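PDB 2QG7: ethanolamine kinase Pv091845 from Plasmodium vivax, which probably catalyses the phosphorylation of ethanolamine, the first step in making phosphatidylethanolamine from ethanolamine. Local coordinates for residues 253-256 with 261-264; 245-250 with 428-433; 382-387 with 402-407; 204-209 with 388-393; 85-90 with 123-128. One frame throughout, in Å; residues are numbered along the deposited sequence.

Contact 1 (253-256 with 261-264)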
# COMPACT_ATOMS: atom_id res chain seq x y z
N LYS D 253 -9.13 24.78 -2.50
CA LYS D 253 -8.61 25.59 -1.40
C LYS D 253 -7.09 25.55 -1.37
O LYS D 253 -6.46 24.49 -1.55
CB LYS D 253 -9.15 25.09 -0.07
CG LYS D 253 -10.66 25.24 0.03
CD LYS D 253 -11.21 24.59 1.27
CE LYS D 253 -12.73 24.63 1.22
NZ LYS D 253 -13.32 23.81 2.34
N ILE D 254 -6.49 26.72 -1.16
CA ILE D 254 -5.07 26.79 -0.88
C ILE D 254 -4.90 26.49 0.60
O ILE D 254 -5.56 27.09 1.45
CB ILE D 254 -4.39 28.13 -1.36
CG1 ILE D 254 -2.94 28.24 -0.84
CG2 ILE D 254 -5.22 29.35 -0.94
CD1 ILE D 254 -2.03 29.10 -1.74
N CYS D 255 -4.03 25.53 0.90
CA CYS D 255 -3.84 25.07 2.26
C CYS D 255 -2.36 25.17 2.65
O CYS D 255 -1.50 25.52 1.82
CB CYS D 255 -4.33 23.61 2.37
SG CYS D 255 -3.57 22.51 1.15
N SER D 256 -2.07 24.87 3.91
CA SER D 256 -0.71 24.82 4.41
C SER D 256 0.12 23.67 3.83
O SER D 256 -0.40 22.70 3.28
CB SER D 256 -0.73 24.78 5.94
OG SER D 256 -1.29 23.57 6.44
N ALA D 261 -5.29 17.81 2.87
CA ALA D 261 -5.73 17.95 1.48
C ALA D 261 -4.64 18.01 0.41
O ALA D 261 -4.96 18.08 -0.77
CB ALA D 261 -6.62 19.16 1.38
N ASN D 262 -3.36 17.96 0.80
CA ASN D 262 -2.24 18.04 -0.14
C ASN D 262 -2.12 16.84 -1.08
O ASN D 262 -1.54 16.96 -2.16
CB ASN D 262 -0.90 18.26 0.58
CG ASN D 262 -0.70 19.69 1.03
OD1 ASN D 262 -0.90 20.63 0.27
ND2 ASN D 262 -0.28 19.86 2.26
N ILE D 263 -2.65 15.70 -0.65
CA ILE D 263 -2.75 14.47 -1.48
C ILE D 263 -3.67 14.66 -2.69
O ILE D 263 -3.46 14.07 -3.76
CB ILE D 263 -3.17 13.22 -0.62
CG1 ILE D 263 -3.00 11.92 -1.42
CG2 ILE D 263 -4.60 13.38 -0.03
CD1 ILE D 263 -1.61 11.78 -2.14
N LEU D 264 -4.67 15.52 -2.55
CA LEU D 264 -5.61 15.75 -3.62
C LEU D 264 -4.99 16.50 -4.78
O LEU D 264 -5.39 16.33 -5.94
CB LEU D 264 -6.83 16.54 -3.10
CG LEU D 264 -7.59 16.00 -1.88
CD1 LEU D 264 -8.81 16.85 -1.70
CD2 LEU D 264 -7.96 14.51 -1.99
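The flat amide of Asn-262 meets Ser-256 at its edge and Cys-255 to one side of its plane, off the oxygen end. At the edge, Asn-262 ND2 donates to Ser-256 O at 3.0 Å, using the N-H on the same side as its own OD1. The bond is nearly straight, with 163° at the hydrogen. Ser-256 O lies only 10° out of the amide plane, and ND2 in turn lies in the carbonyl plane of Ser-256. The thiol comes from another quarter. Cys-255 SG stands clear of the amide plane and touches Asn-262 OD1 at 3.4 Å. A chi1 of 54° sets SG between the backbone N and carbonyl carbon of Cys-255, and from there it reaches across the turn.

The contact closes a tight loop with four residues between its segments. It ties the loop after helix 236-251 to the start of the short helix 262-265. Ser-256 OG turns to Asp-258 within this loop. Asn-262 also packs on Arg-455 of the second subunit, so this end of the contact meets the dimer partner.

A single side-chain-to-backbone bond therefore carries the polar link. The amide and the carbonyl are turned steeply against each other, but the bond should still restrain rotation of the Asn-262 amide. It also satisfies a buried N-H. The thiol adds packing at the oxygen end.

Contact 2 (245-250 with 428-433)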
# COMPACT_ATOMS: atom_id res chain seq x y z
N HIS D 245 -17.09 15.85 -6.59
CA HIS D 245 -17.36 17.28 -6.36
C HIS D 245 -16.99 17.76 -4.95
O HIS D 245 -16.53 18.88 -4.80
CB HIS D 245 -18.82 17.65 -6.72
CG HIS D 245 -19.14 17.57 -8.19
ND1 HIS D 245 -18.52 18.36 -9.14
CD2 HIS D 245 -20.02 16.80 -8.87
CE1 HIS D 245 -18.99 18.06 -10.34
NE2 HIS D 245 -19.90 17.11 -10.20
N LEU D 246 -17.18 16.94 -3.93
CA LEU D 246 -16.76 17.29 -2.59
C LEU D 246 -15.23 17.34 -2.45
O LEU D 246 -14.67 18.16 -1.69
CB LEU D 246 -17.36 16.33 -1.59
CG LEU D 246 -18.86 16.44 -1.25
CD1 LEU D 246 -19.37 15.17 -0.55
CD2 LEU D 246 -19.14 17.67 -0.36
N LEU D 247 -14.54 16.49 -3.20
CA LEU D 247 -13.10 16.45 -3.19
C LEU D 247 -12.50 17.53 -4.05
O LEU D 247 -11.47 18.09 -3.70
CB LEU D 247 -12.57 15.09 -3.60
CG LEU D 247 -12.61 13.98 -2.56
CD1 LEU D 247 -12.16 12.67 -3.17
CD2 LEU D 247 -11.77 14.32 -1.34
N ASN D 248 -13.14 17.82 -5.18
CA ASN D 248 -12.64 18.86 -6.09
C ASN D 248 -12.78 20.28 -5.51
O ASN D 248 -11.92 21.12 -5.72
CB ASN D 248 -13.34 18.78 -7.44
CG ASN D 248 -12.65 19.58 -8.53
OD1 ASN D 248 -13.29 20.33 -9.27
ND2 ASN D 248 -11.35 19.41 -8.65
N GLU D 249 -13.85 20.52 -4.78
CA GLU D 249 -14.05 21.80 -4.12
C GLU D 249 -13.12 21.92 -2.90
O GLU D 249 -12.82 23.02 -2.45
CB GLU D 249 -15.54 22.02 -3.74
CG GLU D 249 -16.44 22.32 -4.95
CD GLU D 249 -17.94 21.95 -4.69
OE1 GLU D 249 -18.51 22.46 -3.69
OE2 GLU D 249 -18.55 21.17 -5.51
N GLU D 250 -12.68 20.79 -2.38
CA GLU D 250 -11.66 20.80 -1.32
C GLU D 250 -10.23 21.00 -1.91
O GLU D 250 -9.40 21.70 -1.33
CB GLU D 250 -11.76 19.51 -0.48
CG GLU D 250 -10.83 19.47 0.70
CD GLU D 250 -11.28 20.35 1.87
OE1 GLU D 250 -12.46 20.77 1.87
OE2 GLU D 250 -10.48 20.60 2.81
N GLN D 428 -13.00 10.76 3.58
CA GLN D 428 -12.89 10.41 4.98
C GLN D 428 -11.56 10.83 5.60
O GLN D 428 -11.51 11.18 6.79
CB GLN D 428 -13.10 8.89 5.14
CG GLN D 428 -14.44 8.44 4.64
CD GLN D 428 -15.56 8.71 5.62
OE1 GLN D 428 -15.96 7.83 6.37
NE2 GLN D 428 -16.09 9.94 5.61
N GLY D 429 -10.49 10.75 4.80
CA GLY D 429 -9.18 11.19 5.22
C GLY D 429 -9.03 12.69 5.41
O GLY D 429 -8.08 13.13 6.05
N MET D 430 -9.94 13.49 4.84
CA MET D 430 -9.95 14.94 5.07
C MET D 430 -10.45 15.30 6.46
O MET D 430 -9.98 16.29 7.07
CB MET D 430 -10.81 15.68 4.02
CG MET D 430 -10.39 15.48 2.58
SD MET D 430 -8.70 15.95 2.09
CE MET D 430 -7.77 14.43 2.27
N HIS D 431 -11.41 14.51 6.96
CA HIS D 431 -12.06 14.77 8.25
C HIS D 431 -11.87 13.53 9.10
O HIS D 431 -12.83 12.82 9.43
CB HIS D 431 -13.56 15.09 8.07
CG HIS D 431 -13.82 16.14 7.02
ND1 HIS D 431 -13.63 17.49 7.25
CD2 HIS D 431 -14.25 16.03 5.73
CE1 HIS D 431 -13.93 18.17 6.15
NE2 HIS D 431 -14.31 17.31 5.21
N SER D 432 -10.60 13.28 9.43
CA SER D 432 -10.18 11.98 9.96
C SER D 432 -10.23 11.81 11.49
O SER D 432 -9.60 12.59 12.27
CB SER D 432 -8.80 11.59 9.41
OG SER D 432 -7.78 12.41 10.01
N SER D 433 -10.99 10.78 11.90
CA SER D 433 -11.13 10.37 13.29
C SER D 433 -11.42 8.86 13.36
O SER D 433 -10.81 8.04 12.65
CB SER D 433 -12.25 11.19 13.97
OG SER D 433 -13.42 11.28 13.11
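Met-430 reaches from the end of helix 413-430 to Leu-247 and Glu-250 on helix 236-251. This is helix-helix packing in the helical C-terminal lobe of the kinase-like choline/ethanolamine kinase fold. The two partners lie one helical turn apart, and each meets a different part of the methionine. Leu-247 comes with one branch: its CD2 lies 4.3 Å from Met-430 CG. Glu-250 meets the sulfur with its CG methylene, not its carboxylate, and its chain runs at an angle to the methionine. Its CG is anti to the backbone N (chi1 -176°), which carries the chain out toward Met-430. A turn at chi2 (-58°), with chi3 at 93°, brings the Met-430 methyl back near its own backbone and leaves CG and SD facing helix 236-251. Leu-264 of helix 262-265 touches all three side chains. Glu-250 OE1 forms a salt bridge with Lys-253. Met-430 CB also lies over one face of the His-431 ring, offset toward the rim. On the glutamate side the nearest approach is 4.3 Å, between Glu-250 CG and Met-430 SD.

Contact 3 (382-387 with 402-407)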
# COMPACT_ATOMS: atom_id res chain seq x y z
N PRO D 382 -11.27 -12.96 -7.98
CA PRO D 382 -11.56 -14.25 -8.70
C PRO D 382 -11.07 -14.36 -10.17
O PRO D 382 -11.18 -13.39 -10.94
CB PRO D 382 -13.10 -14.35 -8.63
CG PRO D 382 -13.59 -13.00 -8.39
CD PRO D 382 -12.52 -12.27 -7.58
N SER D 383 -10.49 -15.54 -10.51
CA SER D 383 -10.39 -15.96 -11.94
C SER D 383 -11.77 -16.14 -12.61
O SER D 383 -12.78 -16.26 -11.92
CB SER D 383 -9.59 -17.26 -12.10
OG SER D 383 -10.24 -18.34 -11.46
N LYS D 384 -11.78 -16.15 -13.95
CA LYS D 384 -12.99 -16.47 -14.76
C LYS D 384 -13.80 -17.64 -14.21
O LYS D 384 -15.02 -17.61 -14.16
CB LYS D 384 -12.58 -16.78 -16.21
CG LYS D 384 -13.73 -16.81 -17.23
CD LYS D 384 -13.97 -15.44 -17.88
CE LYS D 384 -14.63 -15.59 -19.26
NZ LYS D 384 -15.97 -16.27 -19.23
N GLU D 385 -13.07 -18.66 -13.79
CA GLU D 385 -13.61 -19.89 -13.24
C GLU D 385 -14.30 -19.65 -11.90
O GLU D 385 -15.37 -20.23 -11.62
CB GLU D 385 -12.46 -20.90 -13.08
CG GLU D 385 -12.94 -22.28 -12.64
CD GLU D 385 -11.87 -23.37 -12.66
OE1 GLU D 385 -10.72 -23.12 -13.13
OE2 GLU D 385 -12.21 -24.51 -12.22
N GLU D 386 -13.68 -18.80 -11.07
CA GLU D 386 -14.24 -18.43 -9.77
C GLU D 386 -15.40 -17.47 -9.88
O GLU D 386 -16.34 -17.54 -9.09
CB GLU D 386 -13.17 -17.85 -8.88
CG GLU D 386 -12.12 -18.82 -8.46
CD GLU D 386 -11.04 -18.16 -7.62
OE1 GLU D 386 -11.35 -17.44 -6.63
OE2 GLU D 386 -9.85 -18.38 -7.97
N GLU D 387 -15.35 -16.57 -10.85
CA GLU D 387 -16.50 -15.72 -11.13
C GLU D 387 -17.72 -16.55 -11.57
O GLU D 387 -18.88 -16.25 -11.24
CB GLU D 387 -16.15 -14.72 -12.22
CG GLU D 387 -15.12 -13.71 -11.81
CD GLU D 387 -14.84 -12.65 -12.89
OE1 GLU D 387 -15.18 -12.87 -14.08
OE2 GLU D 387 -14.22 -11.60 -12.55
N LEU D 402 -26.09 -18.01 -19.91
CA LEU D 402 -26.67 -17.01 -19.04
C LEU D 402 -25.62 -16.57 -18.01
O LEU D 402 -25.51 -15.36 -17.72
CB LEU D 402 -27.97 -17.50 -18.41
CG LEU D 402 -28.86 -16.41 -17.79
CD1 LEU D 402 -29.48 -15.52 -18.91
CD2 LEU D 402 -29.98 -17.03 -16.88
N ILE D 403 -24.86 -17.55 -17.49
CA ILE D 403 -23.70 -17.31 -16.64
C ILE D 403 -22.62 -16.45 -17.28
O ILE D 403 -22.30 -15.39 -16.75
CB ILE D 403 -23.08 -18.59 -16.09
CG1 ILE D 403 -24.14 -19.41 -15.36
CG2 ILE D 403 -21.94 -18.25 -15.11
CD1 ILE D 403 -23.72 -20.84 -15.07
N ASN D 404 -22.10 -16.88 -18.43
CA ASN D 404 -21.08 -16.10 -19.19
C ASN D 404 -21.51 -14.68 -19.57
O ASN D 404 -20.71 -13.79 -19.77
CB ASN D 404 -20.64 -16.87 -20.44
CG ASN D 404 -19.72 -18.00 -20.12
OD1 ASN D 404 -19.30 -18.16 -18.98
ND2 ASN D 404 -19.39 -18.80 -21.11
N GLN D 405 -22.80 -14.47 -19.64
CA GLN D 405 -23.28 -13.21 -20.10
C GLN D 405 -23.27 -12.23 -18.93
O GLN D 405 -23.14 -11.00 -19.12
CB GLN D 405 -24.70 -13.43 -20.63
CG GLN D 405 -25.25 -12.30 -21.42
CD GLN D 405 -26.27 -12.76 -22.46
OE1 GLN D 405 -26.73 -13.96 -22.46
NE2 GLN D 405 -26.64 -11.78 -23.36
N LEU D 406 -23.45 -12.77 -17.71
CA LEU D 406 -23.35 -11.92 -16.53
C LEU D 406 -21.86 -11.71 -16.13
O LEU D 406 -21.50 -10.65 -15.61
CB LEU D 406 -24.22 -12.45 -15.37
CG LEU D 406 -24.24 -11.72 -14.01
CD1 LEU D 406 -24.53 -10.18 -14.09
CD2 LEU D 406 -25.24 -12.36 -13.08
N ILE D 407 -21.02 -12.71 -16.41
CA ILE D 407 -19.57 -12.55 -16.36
C ILE D 407 -19.06 -11.30 -17.14
O ILE D 407 -18.37 -10.46 -16.57
CB ILE D 407 -18.83 -13.85 -16.78
CG1 ILE D 407 -19.07 -14.96 -15.75
CG2 ILE D 407 -17.36 -13.62 -16.86
CD1 ILE D 407 -18.29 -16.28 -16.06
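Ile-407 packs its CG2 and CD1 against Lys-384 and Glu-387, joining two successive helices of the C-terminal lobe, 384-395 and 400-410. The apolar part of the contact centres on Ile-407 CG2. Lys-384 crosses it at about a right angle, with Lys-384 CD 4.0 Å and CE 4.1 Å from this methyl. The lysine starts with CG anti to the backbone N (chi1 -167°) and then bends at chi2 and chi4, which brings its tip back to the isoleucine.

Mixed polar and apolar touching comes from both charged residues. Lys-384 NZ lies 3.8 Å from Ile-407 CG2. Glu-387 OE1 rests 3.6 Å from the same methyl, while OE2 is hydrogen-bonded to Tyr-414 OH. Lys-384 NZ also faces Asn-404 OD1, but at 3.8 Å the two make no hydrogen bond.

Capping is the third kind. Ser-383 is the N-cap of helix 384-395, and its OG takes a weak bond from Glu-386 N at 3.5 Å.

No hydrogen bond joins the two segments directly. The helices are held here by van der Waals contact, with a methyl touched by both an ammonium and a carboxylate oxygen. Binding to Tyr-414 probably steadies the buried Glu-387 in that position.

Contact 4 (204-209 with 388-393)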
# COMPACT_ATOMS: atom_id res chain seq x y z
N LYS D 204 -26.52 -16.86 -3.29
CA LYS D 204 -27.96 -17.16 -3.07
C LYS D 204 -28.67 -16.09 -2.26
O LYS D 204 -29.80 -15.70 -2.61
CB LYS D 204 -28.17 -18.50 -2.38
CG LYS D 204 -27.94 -19.72 -3.25
CD LYS D 204 -28.28 -20.93 -2.41
CE LYS D 204 -27.70 -22.20 -3.00
NZ LYS D 204 -28.38 -22.53 -4.29
N ASN D 205 -28.02 -15.62 -1.19
CA ASN D 205 -28.54 -14.52 -0.36
C ASN D 205 -28.54 -13.19 -1.08
O ASN D 205 -29.42 -12.35 -0.89
CB ASN D 205 -27.77 -14.40 0.95
CG ASN D 205 -28.55 -13.65 2.02
OD1 ASN D 205 -29.74 -13.89 2.22
ND2 ASN D 205 -27.89 -12.74 2.71
N LEU D 206 -27.55 -13.01 -1.94
CA LEU D 206 -27.42 -11.78 -2.74
C LEU D 206 -28.51 -11.71 -3.80
O LEU D 206 -28.99 -10.64 -4.10
CB LEU D 206 -25.99 -11.64 -3.35
CG LEU D 206 -25.71 -10.32 -4.10
CD1 LEU D 206 -25.67 -9.11 -3.16
CD2 LEU D 206 -24.43 -10.40 -4.90
N LYS D 207 -28.89 -12.86 -4.37
CA LYS D 207 -30.02 -12.92 -5.30
C LYS D 207 -31.35 -12.58 -4.60
O LYS D 207 -32.15 -11.79 -5.14
CB LYS D 207 -30.13 -14.29 -5.96
CG LYS D 207 -30.25 -14.18 -7.48
CD LYS D 207 -31.61 -13.63 -7.86
CE LYS D 207 -31.61 -13.09 -9.26
NZ LYS D 207 -31.48 -14.25 -10.18
N LEU D 208 -31.57 -13.18 -3.42
CA LEU D 208 -32.68 -12.78 -2.56
C LEU D 208 -32.80 -11.27 -2.34
O LEU D 208 -33.89 -10.72 -2.38
CB LEU D 208 -32.59 -13.49 -1.21
CG LEU D 208 -32.80 -15.01 -1.18
CD1 LEU D 208 -32.42 -15.66 0.19
CD2 LEU D 208 -34.25 -15.33 -1.53
N LEU D 209 -31.67 -10.59 -2.08
CA LEU D 209 -31.63 -9.15 -2.00
C LEU D 209 -31.96 -8.52 -3.35
O LEU D 209 -32.74 -7.57 -3.44
CB LEU D 209 -30.25 -8.69 -1.47
CG LEU D 209 -29.76 -7.25 -1.63
CD1 LEU D 209 -30.57 -6.31 -0.78
CD2 LEU D 209 -28.30 -7.14 -1.31
N TYR D 388 -17.44 -17.60 -12.35
CA TYR D 388 -18.44 -18.53 -12.86
C TYR D 388 -19.17 -19.29 -11.72
O TYR D 388 -20.42 -19.33 -11.68
CB TYR D 388 -17.74 -19.51 -13.81
CG TYR D 388 -18.66 -20.38 -14.61
CD1 TYR D 388 -19.17 -19.95 -15.83
CD2 TYR D 388 -19.02 -21.66 -14.13
CE1 TYR D 388 -20.01 -20.75 -16.58
CE2 TYR D 388 -19.89 -22.47 -14.87
CZ TYR D 388 -20.37 -22.01 -16.09
OH TYR D 388 -21.21 -22.81 -16.82
N HIS D 389 -18.40 -19.89 -10.82
CA HIS D 389 -18.96 -20.61 -9.71
C HIS D 389 -19.92 -19.76 -8.86
O HIS D 389 -20.91 -20.26 -8.39
CB HIS D 389 -17.86 -21.26 -8.85
CG HIS D 389 -18.39 -22.20 -7.80
ND1 HIS D 389 -18.56 -21.84 -6.49
CD2 HIS D 389 -18.82 -23.49 -7.89
CE1 HIS D 389 -19.05 -22.86 -5.80
NE2 HIS D 389 -19.21 -23.88 -6.63
N PHE D 390 -19.63 -18.48 -8.67
CA PHE D 390 -20.48 -17.59 -7.86
C PHE D 390 -21.78 -17.26 -8.58
O PHE D 390 -22.88 -17.26 -7.99
CB PHE D 390 -19.71 -16.28 -7.55
CG PHE D 390 -20.47 -15.29 -6.66
CD1 PHE D 390 -20.28 -15.29 -5.28
CD2 PHE D 390 -21.32 -14.33 -7.21
CE1 PHE D 390 -20.93 -14.36 -4.48
CE2 PHE D 390 -21.99 -13.40 -6.40
CZ PHE D 390 -21.80 -13.41 -5.04
N ILE D 391 -21.62 -16.94 -9.85
CA ILE D 391 -22.70 -16.45 -10.69
C ILE D 391 -23.69 -17.58 -11.00
O ILE D 391 -24.88 -17.33 -11.14
CB ILE D 391 -22.15 -15.75 -11.95
CG1 ILE D 391 -21.51 -14.41 -11.52
CG2 ILE D 391 -23.26 -15.54 -12.99
CD1 ILE D 391 -20.74 -13.67 -12.57
N MET D 392 -23.19 -18.80 -11.10
CA MET D 392 -24.05 -19.96 -11.25
C MET D 392 -25.05 -20.05 -10.08
O MET D 392 -26.26 -20.24 -10.29
CB MET D 392 -23.21 -21.24 -11.35
CG MET D 392 -24.05 -22.54 -11.28
SD MET D 392 -22.97 -23.95 -10.95
CE MET D 392 -22.51 -24.33 -12.67
N HIS D 393 -24.54 -19.93 -8.85
CA HIS D 393 -25.39 -19.99 -7.67
C HIS D 393 -26.11 -18.68 -7.39
O HIS D 393 -27.04 -18.62 -6.59
CB HIS D 393 -24.63 -20.47 -6.44
CG HIS D 393 -24.10 -21.86 -6.57
ND1 HIS D 393 -24.90 -22.97 -6.49
CD2 HIS D 393 -22.84 -22.31 -6.78
CE1 HIS D 393 -24.15 -24.06 -6.62
NE2 HIS D 393 -22.90 -23.68 -6.80
O HOH W 1 -28.14 -22.46 -7.10
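Lys-204 of helix 196-210 meets His-393 of helix 384-395 twice, once near its root and once at its tip. CB leads to CG, which lies anti to the carbonyl carbon (chi1 -74°) and rests 3.6 Å from His-393 O. The chain stays extended through CD and CE. A bend at chi4 (-68°) then turns NZ toward the imidazole. NZ stops 4.1 Å from His-393 ND1, too far for a direct bond, and stands oblique to the ring. A water bridges the pair from beside. Lys-204 NZ donates to it at 2.8 Å, while the water to His-393 ND1 link is weak, at 3.3 Å.

Deeper in, the contact is apolar. Leu-206 puts CD2 at the edge of the Phe-390 ring, in its plane, 4.0 Å from Phe-390 CZ. The two side chains cross at about a right angle. The Phe-390 ring also packs edge-to-face with Phe-368 of helix 360-369, a helix that Leu-206 touches as well. Lys-207 forms a cation-pi contact with Tyr-394.

The seam between these helices thus has an apolar inner side and a polar outer one that holds a bridging water. On the outer side the ammonium and imidazole stand close without bonding directly. A nearby lysine would be expected to disfavour protonation of His-393, though the bridging water may soften this.

Contact 5 (85-90 with 123-128)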
# COMPACT_ATOMS: atom_id res chain seq x y z
N LYS D 85 -15.46 2.63 29.76
CA LYS D 85 -16.39 2.76 30.88
C LYS D 85 -17.38 3.92 30.68
O LYS D 85 -18.57 3.84 31.07
CB LYS D 85 -15.61 2.95 32.19
CG LYS D 85 -16.51 3.07 33.42
CD LYS D 85 -15.70 3.42 34.65
CE LYS D 85 -16.68 3.75 35.81
NZ LYS D 85 -15.88 3.83 37.14
N THR D 86 -16.87 5.00 30.09
CA THR D 86 -17.69 6.15 29.71
C THR D 86 -18.70 5.76 28.60
O THR D 86 -19.85 6.19 28.63
CB THR D 86 -16.81 7.37 29.29
OG1 THR D 86 -15.80 7.60 30.28
CG2 THR D 86 -17.67 8.64 29.18
N LEU D 87 -18.25 4.94 27.65
CA LEU D 87 -19.10 4.38 26.58
C LEU D 87 -20.30 3.62 27.13
O LEU D 87 -21.45 3.94 26.80
CB LEU D 87 -18.26 3.45 25.69
CG LEU D 87 -19.00 2.58 24.69
CD1 LEU D 87 -19.64 3.44 23.58
CD2 LEU D 87 -18.05 1.57 24.10
N TYR D 88 -20.00 2.65 28.01
CA TYR D 88 -20.99 1.82 28.67
C TYR D 88 -21.98 2.60 29.51
O TYR D 88 -23.14 2.20 29.63
CB TYR D 88 -20.31 0.74 29.53
CG TYR D 88 -19.43 -0.23 28.78
CD1 TYR D 88 -18.41 -0.92 29.43
CD2 TYR D 88 -19.61 -0.47 27.42
CE1 TYR D 88 -17.59 -1.84 28.73
CE2 TYR D 88 -18.78 -1.38 26.71
CZ TYR D 88 -17.79 -2.05 27.37
OH TYR D 88 -16.99 -2.92 26.67
N ILE D 89 -21.53 3.69 30.13
CA ILE D 89 -22.44 4.59 30.87
C ILE D 89 -23.39 5.29 29.88
O ILE D 89 -24.60 5.39 30.14
CB ILE D 89 -21.66 5.65 31.70
CG1 ILE D 89 -20.82 4.99 32.79
CG2 ILE D 89 -22.60 6.70 32.29
CD1 ILE D 89 -19.66 5.85 33.31
N TYR D 90 -22.83 5.75 28.75
CA TYR D 90 -23.63 6.34 27.68
C TYR D 90 -24.67 5.34 27.18
O TYR D 90 -25.83 5.68 26.93
CB TYR D 90 -22.75 6.86 26.52
CG TYR D 90 -23.51 7.82 25.58
CD1 TYR D 90 -23.74 9.15 25.93
CD2 TYR D 90 -24.04 7.36 24.35
CE1 TYR D 90 -24.45 10.02 25.11
CE2 TYR D 90 -24.74 8.22 23.51
CZ TYR D 90 -24.94 9.55 23.89
OH TYR D 90 -25.64 10.40 23.06
N ILE D 123 -19.65 2.47 15.97
CA ILE D 123 -19.32 1.74 17.19
C ILE D 123 -20.48 0.82 17.54
O ILE D 123 -21.63 1.28 17.62
CB ILE D 123 -19.01 2.69 18.36
CG1 ILE D 123 -17.98 3.74 17.90
CG2 ILE D 123 -18.53 1.91 19.58
CD1 ILE D 123 -17.95 5.06 18.72
N LEU D 124 -20.18 -0.47 17.69
CA LEU D 124 -21.19 -1.49 18.02
C LEU D 124 -21.08 -2.01 19.45
O LEU D 124 -20.02 -2.47 19.88
CB LEU D 124 -21.14 -2.67 17.04
CG LEU D 124 -21.80 -2.44 15.69
CD1 LEU D 124 -21.50 -3.61 14.74
CD2 LEU D 124 -23.31 -2.20 15.85
N ILE D 125 -22.20 -1.95 20.17
CA ILE D 125 -22.21 -2.38 21.55
C ILE D 125 -23.34 -3.37 21.79
O ILE D 125 -24.53 -3.03 21.64
CB ILE D 125 -22.27 -1.20 22.58
CG1 ILE D 125 -21.24 -0.10 22.24
CG2 ILE D 125 -22.11 -1.72 24.04
CD1 ILE D 125 -21.79 1.00 21.30
N LYS D 126 -22.92 -4.59 22.14
CA LYS D 126 -23.78 -5.72 22.51
C LYS D 126 -24.30 -5.54 23.95
O LYS D 126 -23.53 -5.29 24.88
CB LYS D 126 -22.97 -7.02 22.37
CG LYS D 126 -23.55 -8.26 23.11
CD LYS D 126 -22.69 -9.50 22.83
CE LYS D 126 -23.50 -10.78 23.12
NZ LYS D 126 -22.76 -12.07 22.88
N VAL D 127 -25.62 -5.64 24.11
CA VAL D 127 -26.28 -5.45 25.40
C VAL D 127 -26.90 -6.78 25.80
O VAL D 127 -27.75 -7.31 25.08
CB VAL D 127 -27.41 -4.37 25.31
CG1 VAL D 127 -28.03 -4.10 26.68
CG2 VAL D 127 -26.89 -3.09 24.69
N LYS D 128 -26.49 -7.33 26.94
CA LYS D 128 -27.06 -8.60 27.44
C LYS D 128 -27.98 -8.35 28.63
O LYS D 128 -27.75 -7.43 29.41
CB LYS D 128 -25.96 -9.60 27.82
CG LYS D 128 -24.84 -9.77 26.76
CD LYS D 128 -23.98 -11.02 27.11
CE LYS D 128 -22.54 -10.86 26.54
NZ LYS D 128 -21.86 -12.38 26.52
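Segment 85-90 of helix 84-98, carrying Leu-87 and Tyr-88, crosses strand segment 123-128 at 65°, with the two axes 10.5 Å apart at their closest. This is a helix packed on the five-stranded antiparallel sheet of the N-terminal lobe of a kinase-like fold. Strand 122-128 lies between strands 112-116 and 136-141 and is hydrogen-bonded to both. Alternation along it turns Ile-123 and Ile-125 to the helix and Leu-124 away from it.

Leu-87 and Ile-125 form the middle of the interface. Their side chains run antiparallel, side by side. Leu-87 CG is anti to the backbone N (chi1 169°), which directs both methyls at the sheet. Leu-87 CD1 meets Ile-125 CD1 at 4.0 Å, and Leu-87 CD2 lies 4.1 Å from Ile-125 CG1. Both residues also touch Leu-140 on the next strand, and Leu-87 touches Phe-81.

Tyr-88 approaches Ile-125 from its other branch. Its ring is oblique to that methyl, with Tyr-88 CE2 4.3 Å from Ile-125 CG2. The hydroxyl goes on to strand 112-116, where it accepts a hydrogen bond from Ile-115 N. The tyrosine therefore packs on one strand and is anchored to its neighbour. At the other end of the contact, Leu-87 CD1 reaches Ile-123 CG2 at 4.4 Å.

In the fold
The contacts fall into three groups. Contacts 1 and 2 touch, with centres 10 Å apart: Met-430 SD lies 3.6 Å from Ala-261 CA, and Leu-264 CD1 lies 3.6 Å from Leu-247 O. Contacts 3 and 4 share helix 384-395 and also touch, Ile-403 CG2 meeting Tyr-388 CD1 at 3.3 Å. The centres of contacts 2 and 4 are 35 Å apart, on opposite sides of the chain's centre. Contact 5 stands alone in the N-terminal lobe, although its nearest atoms come within about 9 Å of contact 2. In kinase-like folds the active site lies between the lobes; here all five contacts lie within one lobe or the other.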